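Sso-CP2 metallo-carboxypetidase (Sulfolobus solfataricus, PDB 4MMO) acts as a zinc-dependent metallo-carboxypeptidase of the M20 family, removing residues from the C-terminal end of peptides. Local coordinates at the interface of chains A and B. Numbering follows the deposited sequence. Chains: chain A/B, Sso-CP2 metallo-carboxypetidase.

The interface of chains A and B. Residues chain A 180, 275-276, 279, 281, 283; chain B 199, 201-202.
B:Pro202, on the 3-10 helix 198-203, pushes its ring against chain A where helix 269-278 runs out into the loop that leads to strand 283-290. The ring is touched from more than one direction: its CB lies 3.3 Å from the carbonyl O of A:Ala275, while its CG meets the methyl CG2 of A:Thr281 at 3.6 Å. Proline suits this place because its compact, rigid ring offers carbon on several sides, and the short side chain of A:Ala275 lets the ring come close to the helix backbone. The threonine methyl stands anti to its own carbonyl carbon (chi1 of OG1 68°), which turns carbon rather than hydroxyl towards the proline. Beside it, the methyl CB of B:Ala201 rests 3.8 Å from the side-chain amide OD1 of A:Asn283, and CD1 of A:Leu276 touches the backbone O of B:Ser199.

No direct polar bond crosses this patch; a water does so instead, 2.9 Å from A:Lys180 NZ and 2.8 Å from B:Ser199 O. The lysine, extended beyond CG, carries its amine to the end of the helix, where NZ hydrogen-bonds A:Leu276 O from above the carbonyl plane (49° out of it) and A:Tyr279 O at 2.7 Å. Its long reach thus ties helix end and following loop together behind the proline. A methionine in its place would probably leave both carbonyls without this donor and the bridging water without its partner on chain A, and let the loop shift. Within chain A, the ring of A:Tyr279 lies with one face against A:Ala275 CA, further bracing this turn. Repeated by two-fold symmetry, the patch contributes to the pairing of two subunits, probably the dimer expected of an M20 peptidase with a dimerisation domain.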
# COMPACT_ATOMS: atom_id res chain seq x y z
N LYS A 180 0.21 4.45 26.87
CA LYS A 180 -0.72 3.52 26.25
C LYS A 180 0.03 2.25 25.89
O LYS A 180 1.24 2.29 25.65
CB LYS A 180 -1.36 4.14 25.02
CG LYS A 180 -2.37 5.23 25.33
CD LYS A 180 -3.21 5.56 24.11
CE LYS A 180 -4.09 6.78 24.33
NZ LYS A 180 -4.91 7.08 23.12
N ALA A 275 -9.69 12.34 23.79
CA ALA A 275 -9.51 11.36 22.72
C ALA A 275 -8.06 10.91 22.62
O ALA A 275 -7.77 9.71 22.55
CB ALA A 275 -9.97 11.94 21.40
N LEU A 276 -7.15 11.88 22.62
CA LEU A 276 -5.73 11.62 22.45
C LEU A 276 -5.17 10.75 23.58
O LEU A 276 -4.41 9.81 23.32
CB LEU A 276 -4.98 12.95 22.40
CG LEU A 276 -3.50 12.91 22.05
CD1 LEU A 276 -3.26 12.24 20.70
CD2 LEU A 276 -2.95 14.33 22.04
N TYR A 279 -8.53 7.29 24.57
CA TYR A 279 -9.14 6.34 23.64
C TYR A 279 -8.17 5.26 23.16
O TYR A 279 -7.07 5.57 22.68
CB TYR A 279 -9.71 7.04 22.40
CG TYR A 279 -10.86 7.99 22.65
CD1 TYR A 279 -11.37 8.19 23.93
CD2 TYR A 279 -11.44 8.69 21.60
CE1 TYR A 279 -12.43 9.07 24.14
CE2 TYR A 279 -12.48 9.56 21.80
CZ TYR A 279 -12.97 9.75 23.07
OH TYR A 279 -14.02 10.62 23.27
N THR A 281 -7.14 2.43 20.28
CA THR A 281 -7.29 2.52 18.83
C THR A 281 -7.13 1.19 18.11
O THR A 281 -6.57 0.24 18.65
CB THR A 281 -6.25 3.48 18.22
OG1 THR A 281 -4.94 2.91 18.35
CG2 THR A 281 -6.30 4.84 18.91
N ASN A 283 -5.67 1.10 14.40
CA ASN A 283 -5.21 1.91 13.28
C ASN A 283 -4.55 1.08 12.19
O ASN A 283 -3.85 0.11 12.47
CB ASN A 283 -4.24 2.96 13.81
CG ASN A 283 -3.70 3.85 12.71
OD1 ASN A 283 -4.42 4.68 12.16
ND2 ASN A 283 -2.42 3.69 12.39
N SER B 199 -0.08 7.56 17.04
CA SER B 199 -0.60 7.95 18.35
C SER B 199 -1.69 9.01 18.21
O SER B 199 -2.52 9.18 19.11
CB SER B 199 0.53 8.45 19.25
OG SER B 199 1.14 9.61 18.72
N ALA B 201 -4.02 8.86 15.99
CA ALA B 201 -5.17 8.20 15.35
C ALA B 201 -6.54 8.60 15.93
O ALA B 201 -7.51 8.71 15.19
CB ALA B 201 -5.00 6.68 15.38
N PRO B 202 -6.63 8.80 17.25
CA PRO B 202 -7.93 9.20 17.81
C PRO B 202 -8.45 10.55 17.30
O PRO B 202 -9.65 10.80 17.39
CB PRO B 202 -7.65 9.30 19.32
CG PRO B 202 -6.50 8.39 19.55
CD PRO B 202 -5.65 8.48 18.31
O HOH W 1 -2.94 7.14 21.02